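Local atomic coordinates of acetylcholine-binding protein (Bulinus truncatus, PDB entry 2BJ0), a protein that probably binds acetylcholine and related ligands as a pentameric, water-soluble relative of the extracellular domain of nicotinic receptors. Residues L64-V77 / D100-Y112. Residues are numbered along the deposited sequence; the frame is centred on the assembly and turned at random.
Sequences LLSSSSLDQVSLPV and DRVVVSKDGSVIY
Strand 72-76 joins strand 101-105 as an antiparallel pair in the beta-sandwich of the ligand-binding domain, and strand 109-112 continues the sheet beyond a type I turn, Ser105 to Gly108. Val73 and Val104 exchange two backbone bonds (Val104 N to Val73 O, 2.7 Å), as do Leu75 and Val102. On the face of Leu75 and Val104, Leu75 CD1 meets Val104 CG2 at 3.8 Å, and Val102 and Val104 both touch Met80. On the other face, Val103 CG1 lies against the carboxamide end of Gln72. At the Pro76 end, Arg101, bent at chi3 (147°), brings NH1 to Ser74 OG at 3.1 Å, an almost straight bond in the guanidinium plane; Pro76 CD lies over one guanidinium face, toward its rim. In a neighbouring subunit, Asp15 O accepts from NH2 and Thr143 OG1 is hydrogen-bonded to Ser74 OG. A leucine in place of Arg101 would probably leave Ser74 OG and the neighbour's Asp15 backbone carbonyl without these donors. At the opposite end, Lys106 NZ reaches into the 65-70 loop, donating to Ser68 O (2.8 Å) and, from above the carbonyl plane, to Leu65 O, which Ser68 N and OG also grip. The ammonium thus fixes the loop through carbonyls, while Arg101 ties the strand pair to the subunit interface.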
ATOM      1  N   LEU A  64     -27.598 -18.142   7.151  1.00 36.32           N
ATOM      2  CA  LEU A  64     -26.271 -18.112   7.721  1.00 38.13           C
ATOM      3  C   LEU A  64     -26.394 -18.252   9.225  1.00 39.27           C
ATOM      4  O   LEU A  64     -25.521 -18.821   9.871  1.00 39.34           O
ATOM      5  CB  LEU A  64     -25.578 -16.796   7.345  1.00 38.04           C
ATOM      6  CG  LEU A  64     -24.055 -16.656   7.365  1.00 38.98           C
ATOM      7  CD1 LEU A  64     -23.308 -17.668   6.459  1.00 37.00           C
ATOM      8  CD2 LEU A  64     -23.711 -15.224   6.965  1.00 38.20           C
ATOM      9  N   LEU A  65     -27.501 -17.759   9.766  1.00 41.26           N
ATOM     10  CA  LEU A  65     -27.683 -17.637  11.210  1.00 43.97           C
ATOM     11  C   LEU A  65     -28.814 -18.463  11.814  1.00 46.09           C
ATOM     12  O   LEU A  65     -28.730 -18.832  12.982  1.00 47.47           O
ATOM     13  CB  LEU A  65     -27.911 -16.170  11.590  1.00 43.17           C
ATOM     14  CG  LEU A  65     -26.699 -15.244  11.510  1.00 42.72           C
ATOM     15  CD1 LEU A  65     -27.094 -13.885  12.037  1.00 41.58           C
ATOM     16  CD2 LEU A  65     -25.490 -15.809  12.278  1.00 41.64           C
ATOM     17  N   SER A  66     -29.860 -18.720  11.031  1.00 48.40           N
ATOM     18  CA  SER A  66     -31.120 -19.341  11.487  1.00 50.66           C
ATOM     19  C   SER A  66     -31.040 -20.388  12.633  1.00 52.02           C
ATOM     20  O   SER A  66     -31.977 -20.503  13.438  1.00 52.46           O
ATOM     21  CB  SER A  66     -31.904 -19.897  10.287  1.00 50.35           C
ATOM     22  OG  SER A  66     -31.078 -20.747   9.504  1.00 51.35           O
ATOM     23  N   SER A  67     -29.929 -21.129  12.706  1.00 53.30           N
ATOM     24  CA  SER A  67     -29.717 -22.102  13.782  1.00 54.60           C
ATOM     25  C   SER A  67     -28.455 -21.832  14.619  1.00 55.02           C
ATOM     26  O   SER A  67     -27.746 -22.756  15.027  1.00 55.54           O
ATOM     27  CB  SER A  67     -29.691 -23.521  13.207  1.00 54.87           C
ATOM     28  OG  SER A  67     -28.716 -23.619  12.184  1.00 56.67           O
ATOM     29  N   SER A  68     -28.180 -20.562  14.882  1.00 55.46           N
ATOM     30  CA  SER A  68     -27.079 -20.201  15.760  1.00 55.70           C
ATOM     31  C   SER A  68     -27.589 -19.211  16.802  1.00 55.79           C
ATOM     32  O   SER A  68     -28.641 -18.561  16.612  1.00 56.11           O
ATOM     33  CB  SER A  68     -25.898 -19.624  14.967  1.00 55.81           C
ATOM     34  OG  SER A  68     -26.108 -18.263  14.653  1.00 55.99           O
ATOM     35  N   SER A  69     -26.850 -19.109  17.905  1.00 54.99           N
ATOM     36  CA  SER A  69     -27.217 -18.230  19.005  1.00 54.22           C
ATOM     37  C   SER A  69     -27.185 -16.772  18.563  1.00 53.22           C
ATOM     38  O   SER A  69     -28.123 -16.009  18.860  1.00 53.40           O
ATOM     39  CB  SER A  69     -26.296 -18.468  20.200  1.00 54.50           C
ATOM     40  OG  SER A  69     -25.123 -19.182  19.821  1.00 56.01           O
ATOM     41  N   LEU A  70     -26.121 -16.421  17.824  1.00 51.42           N
ATOM     42  CA  LEU A  70     -25.886 -15.077  17.263  1.00 48.99           C
ATOM     43  C   LEU A  70     -27.124 -14.474  16.581  1.00 47.24           C
ATOM     44  O   LEU A  70     -27.726 -15.122  15.728  1.00 46.79           O
ATOM     45  CB  LEU A  70     -24.726 -15.130  16.249  1.00 48.97           C
ATOM     46  CG  LEU A  70     -23.321 -15.616  16.629  1.00 48.87           C
ATOM     47  CD1 LEU A  70     -22.414 -15.588  15.430  1.00 48.93           C
ATOM     48  CD2 LEU A  70     -22.712 -14.780  17.721  1.00 49.80           C
ATOM     49  N   ASP A  71     -27.482 -13.243  16.952  1.00 45.28           N
ATOM     50  CA  ASP A  71     -28.588 -12.507  16.304  1.00 44.34           C
ATOM     51  C   ASP A  71     -28.122 -11.810  15.030  1.00 41.96           C
ATOM     52  O   ASP A  71     -28.928 -11.464  14.156  1.00 41.73           O
ATOM     53  CB  ASP A  71     -29.203 -11.464  17.257  1.00 45.02           C
ATOM     54  CG  ASP A  71     -29.415 -12.012  18.667  1.00 49.11           C
ATOM     55  OD1 ASP A  71     -29.976 -13.140  18.790  1.00 52.35           O
ATOM     56  OD2 ASP A  71     -29.034 -11.398  19.706  1.00 52.58           O
ATOM     57  N   GLN A  72     -26.818 -11.573  14.962  1.00 38.62           N
ATOM     58  CA  GLN A  72     -26.171 -11.047  13.778  1.00 36.22           C
ATOM     59  C   GLN A  72     -24.694 -11.441  13.792  1.00 33.73           C
ATOM     60  O   GLN A  72     -24.186 -11.917  14.810  1.00 31.89           O
ATOM     61  CB  GLN A  72     -26.318  -9.540  13.708  1.00 36.77           C
ATOM     62  CG  GLN A  72     -25.902  -8.830  14.964  1.00 40.10           C
ATOM     63  CD  GLN A  72     -26.263  -7.379  14.907  1.00 45.94           C
ATOM     64  OE1 GLN A  72     -27.363  -7.020  14.441  1.00 47.43           O
ATOM     65  NE2 GLN A  72     -25.352  -6.523  15.365  1.00 46.30           N
ATOM     66  N   VAL A  73     -24.042 -11.292  12.641  1.00 31.08           N
ATOM     67  CA  VAL A  73     -22.647 -11.672  12.510  1.00 29.30           C
ATOM     68  C   VAL A  73     -21.939 -10.611  11.686  1.00 29.01           C
ATOM     69  O   VAL A  73     -22.463 -10.122  10.670  1.00 27.82           O
ATOM     70  CB  VAL A  73     -22.459 -13.142  11.948  1.00 28.21           C
ATOM     71  CG1 VAL A  73     -22.866 -13.259  10.533  1.00 26.40           C
ATOM     72  CG2 VAL A  73     -21.000 -13.637  12.121  1.00 27.17           C
ATOM     73  N   SER A  74     -20.764 -10.243  12.169  1.00 27.79           N
ATOM     74  CA  SER A  74     -19.854  -9.371  11.469  1.00 27.96           C
ATOM     75  C   SER A  74     -18.840 -10.223  10.673  1.00 27.43           C
ATOM     76  O   SER A  74     -18.257 -11.177  11.205  1.00 26.39           O
ATOM     77  CB  SER A  74     -19.143  -8.492  12.502  1.00 28.39           C
ATOM     78  OG  SER A  74     -18.024  -7.796  11.965  1.00 30.19           O
ATOM     79  N   LEU A  75     -18.656  -9.884   9.402  1.00 26.94           N
ATOM     80  CA  LEU A  75     -17.751 -10.594   8.512  1.00 27.05           C
ATOM     81  C   LEU A  75     -16.880  -9.613   7.748  1.00 26.79           C
ATOM     82  O   LEU A  75     -17.287  -8.465   7.505  1.00 27.33           O
ATOM     83  CB  LEU A  75     -18.531 -11.466   7.536  1.00 27.37           C
ATOM     84  CG  LEU A  75     -19.472 -12.512   8.161  1.00 28.68           C
ATOM     85  CD1 LEU A  75     -20.639 -12.819   7.203  1.00 28.45           C
ATOM     86  CD2 LEU A  75     -18.670 -13.751   8.524  1.00 28.14           C
ATOM     87  N   PRO A  76     -15.688 -10.057   7.352  1.00 26.53           N
ATOM     88  CA  PRO A  76     -14.842  -9.247   6.519  1.00 26.10           C
ATOM     89  C   PRO A  76     -15.570  -9.006   5.215  1.00 25.01           C
ATOM     90  O   PRO A  76     -16.236  -9.901   4.688  1.00 24.61           O
ATOM     91  CB  PRO A  76     -13.597 -10.148   6.258  1.00 25.82           C
ATOM     92  CG  PRO A  76     -13.609 -11.150   7.376  1.00 26.02           C
ATOM     93  CD  PRO A  76     -15.091 -11.379   7.628  1.00 26.91           C
ATOM     94  N   VAL A  77     -15.443  -7.787   4.742  1.00 24.62           N
ATOM     95  CA  VAL A  77     -15.920  -7.326   3.477  1.00 25.41           C
ATOM     96  C   VAL A  77     -15.535  -8.205   2.308  1.00 25.90           C
ATOM     97  O   VAL A  77     -16.307  -8.333   1.363  1.00 25.42           O
ATOM     98  CB  VAL A  77     -15.444  -5.866   3.293  1.00 25.05           C
ATOM     99  CG1 VAL A  77     -15.057  -5.541   1.894  1.00 28.46           C
ATOM    100  CG2 VAL A  77     -16.501  -4.912   3.816  1.00 26.92           C
ATOM    101  N   ASP A 100     -12.740  -2.949   8.055  1.00 30.12           N
ATOM    102  CA  ASP A 100     -13.532  -3.216   6.848  1.00 29.91           C
ATOM    103  C   ASP A 100     -14.365  -4.485   6.981  1.00 28.71           C
ATOM    104  O   ASP A 100     -13.986  -5.552   6.491  1.00 27.72           O
ATOM    105  CB  ASP A 100     -12.618  -3.284   5.624  1.00 30.80           C
ATOM    106  CG  ASP A 100     -13.266  -2.724   4.380  1.00 33.57           C
ATOM    107  OD1 ASP A 100     -14.366  -2.122   4.480  1.00 36.55           O
ATOM    108  OD2 ASP A 100     -12.740  -2.838   3.252  1.00 35.44           O
ATOM    109  N   ARG A 101     -15.518  -4.350   7.640  1.00 26.98           N
ATOM    110  CA  ARG A 101     -16.368  -5.462   7.957  1.00 26.04           C
ATOM    111  C   ARG A 101     -17.829  -5.071   7.762  1.00 26.03           C
ATOM    112  O   ARG A 101     -18.169  -3.915   7.912  1.00 24.07           O
ATOM    113  CB  ARG A 101     -16.200  -5.837   9.405  1.00 25.98           C
ATOM    114  CG  ARG A 101     -14.905  -6.495   9.753  1.00 26.21           C
ATOM    115  CD  ARG A 101     -14.979  -7.177  11.091  1.00 30.57           C
ATOM    116  NE  ARG A 101     -14.145  -8.366  11.081  1.00 37.36           N
ATOM    117  CZ  ARG A 101     -14.554  -9.607  11.262  1.00 36.08           C
ATOM    118  NH1 ARG A 101     -15.809  -9.905  11.497  1.00 37.19           N
ATOM    119  NH2 ARG A 101     -13.663 -10.572  11.230  1.00 40.63           N
ATOM    120  N   VAL A 102     -18.667  -6.044   7.421  1.00 25.53           N
ATOM    121  CA  VAL A 102     -20.133  -5.837   7.343  1.00 26.33           C
ATOM    122  C   VAL A 102     -20.776  -6.626   8.476  1.00 27.54           C
ATOM    123  O   VAL A 102     -20.114  -7.504   9.098  1.00 27.22           O
ATOM    124  CB  VAL A 102     -20.726  -6.285   5.977  1.00 25.94           C
ATOM    125  CG1 VAL A 102     -20.050  -5.549   4.809  1.00 25.39           C
ATOM    126  CG2 VAL A 102     -20.605  -7.784   5.782  1.00 25.55           C
ATOM    127  N   VAL A 103     -22.043  -6.327   8.755  1.00 27.49           N
ATOM    128  CA  VAL A 103     -22.835  -7.060   9.733  1.00 27.74           C
ATOM    129  C   VAL A 103     -24.104  -7.549   9.081  1.00 28.88           C
ATOM    130  O   VAL A 103     -24.864  -6.761   8.517  1.00 27.31           O
ATOM    131  CB  VAL A 103     -23.219  -6.204  10.939  1.00 28.49           C
ATOM    132  CG1 VAL A 103     -24.160  -6.996  11.865  1.00 27.31           C
ATOM    133  CG2 VAL A 103     -21.962  -5.704  11.692  1.00 28.55           C
ATOM    134  N   VAL A 104     -24.294  -8.863   9.156  1.00 29.23           N
ATOM    135  CA  VAL A 104     -25.398  -9.572   8.539  1.00 30.49           C
ATOM    136  C   VAL A 104     -26.387  -9.936   9.648  1.00 30.82           C
ATOM    137  O   VAL A 104     -25.993 -10.492  10.670  1.00 29.75           O
ATOM    138  CB  VAL A 104     -24.901 -10.873   7.861  1.00 30.21           C
ATOM    139  CG1 VAL A 104     -26.003 -11.552   7.131  1.00 29.66           C
ATOM    140  CG2 VAL A 104     -23.749 -10.584   6.926  1.00 29.94           C
ATOM    141  N   SER A 105     -27.654  -9.585   9.432  1.00 31.86           N
ATOM    142  CA  SER A 105     -28.747  -9.863  10.364  1.00 32.67           C
ATOM    143  C   SER A 105     -29.413 -11.178  10.040  1.00 33.40           C
ATOM    144  O   SER A 105     -29.224 -11.705   8.947  1.00 33.10           O
ATOM    145  CB  SER A 105     -29.791  -8.760  10.269  1.00 32.35           C
ATOM    146  OG  SER A 105     -29.224  -7.530  10.679  1.00 32.73           O
ATOM    147  N   LYS A 106     -30.245 -11.673  10.968  1.00 35.36           N
ATOM    148  CA  LYS A 106     -30.961 -12.959  10.803  1.00 36.83           C
ATOM    149  C   LYS A 106     -31.851 -13.023   9.576  1.00 36.85           C
ATOM    150  O   LYS A 106     -32.083 -14.095   9.043  1.00 37.07           O
ATOM    151  CB  LYS A 106     -31.810 -13.308  12.041  1.00 37.93           C
ATOM    152  CG  LYS A 106     -30.995 -13.832  13.235  1.00 40.22           C
ATOM    153  CD  LYS A 106     -31.539 -15.150  13.836  1.00 43.43           C
ATOM    154  CE  LYS A 106     -30.572 -15.638  14.946  1.00 44.55           C
ATOM    155  NZ  LYS A 106     -30.395 -17.128  15.030  1.00 48.22           N
ATOM    156  N   ASP A 107     -32.361 -11.890   9.119  1.00 36.60           N
ATOM    157  CA  ASP A 107     -33.172 -11.919   7.914  1.00 36.90           C
ATOM    158  C   ASP A 107     -32.364 -11.686   6.606  1.00 35.75           C
ATOM    159  O   ASP A 107     -32.930 -11.589   5.519  1.00 35.19           O
ATOM    160  CB  ASP A 107     -34.334 -10.934   8.053  1.00 37.29           C
ATOM    161  CG  ASP A 107     -33.884  -9.485   7.982  1.00 41.22           C
ATOM    162  OD1 ASP A 107     -32.672  -9.197   8.154  1.00 43.17           O
ATOM    163  OD2 ASP A 107     -34.682  -8.554   7.743  1.00 44.17           O
ATOM    164  N   GLY A 108     -31.037 -11.598   6.713  1.00 35.35           N
ATOM    165  CA  GLY A 108     -30.212 -11.485   5.512  1.00 33.86           C
ATOM    166  C   GLY A 108     -30.012 -10.046   5.083  1.00 33.52           C
ATOM    167  O   GLY A 108     -29.465  -9.788   4.008  1.00 33.43           O
ATOM    168  N   SER A 109     -30.432  -9.092   5.912  1.00 32.50           N
ATOM    169  CA  SER A 109     -30.088  -7.716   5.612  1.00 32.28           C
ATOM    170  C   SER A 109     -28.652  -7.442   6.070  1.00 31.06           C
ATOM    171  O   SER A 109     -28.169  -8.079   6.997  1.00 30.95           O
ATOM    172  CB  SER A 109     -31.113  -6.712   6.153  1.00 32.54           C
ATOM    173  OG  SER A 109     -31.205  -6.812   7.545  1.00 36.83           O
ATOM    174  N   VAL A 110     -27.970  -6.530   5.379  1.00 29.88           N
ATOM    175  CA  VAL A 110     -26.535  -6.297   5.605  1.00 29.19           C
ATOM    176  C   VAL A 110     -26.313  -4.828   5.828  1.00 28.93           C
ATOM    177  O   VAL A 110     -26.907  -4.014   5.143  1.00 29.02           O
ATOM    178  CB  VAL A 110     -25.664  -6.737   4.390  1.00 29.10           C
ATOM    179  CG1 VAL A 110     -24.193  -6.534   4.703  1.00 27.76           C
ATOM    180  CG2 VAL A 110     -25.920  -8.226   4.020  1.00 26.64           C
ATOM    181  N   ILE A 111     -25.464  -4.489   6.788  1.00 27.82           N
ATOM    182  CA  ILE A 111     -25.095  -3.112   7.018  1.00 28.86           C
ATOM    183  C   ILE A 111     -23.578  -2.997   6.882  1.00 27.94           C
ATOM    184  O   ILE A 111     -22.831  -3.877   7.370  1.00 26.83           O
ATOM    185  CB  ILE A 111     -25.561  -2.610   8.428  1.00 29.32           C
ATOM    186  CG1 ILE A 111     -27.085  -2.801   8.579  1.00 31.95           C
ATOM    187  CG2 ILE A 111     -25.206  -1.129   8.569  1.00 30.39           C
ATOM    188  CD1 ILE A 111     -27.711  -2.556  10.035  1.00 31.34           C
ATOM    189  N   TYR A 112     -23.149  -1.933   6.198  1.00 26.87           N
ATOM    190  CA  TYR A 112     -21.764  -1.596   6.005  1.00 26.07           C
ATOM    191  C   TYR A 112     -21.589  -0.077   6.228  1.00 25.97           C
ATOM    192  O   TYR A 112     -22.283   0.740   5.610  1.00 25.91           O
ATOM    193  CB  TYR A 112     -21.348  -2.029   4.599  1.00 26.89           C
ATOM    194  CG  TYR A 112     -19.908  -1.743   4.215  1.00 27.22           C
ATOM    195  CD1 TYR A 112     -18.845  -2.030   5.087  1.00 29.16           C
ATOM    196  CD2 TYR A 112     -19.617  -1.210   2.971  1.00 28.50           C
ATOM    197  CE1 TYR A 112     -17.504  -1.756   4.720  1.00 27.38           C
ATOM    198  CE2 TYR A 112     -18.308  -0.926   2.582  1.00 31.39           C
ATOM    199  CZ  TYR A 112     -17.251  -1.218   3.450  1.00 31.64           C
ATOM    200  OH  TYR A 112     -15.964  -0.934   3.018  1.00 32.32           O
TER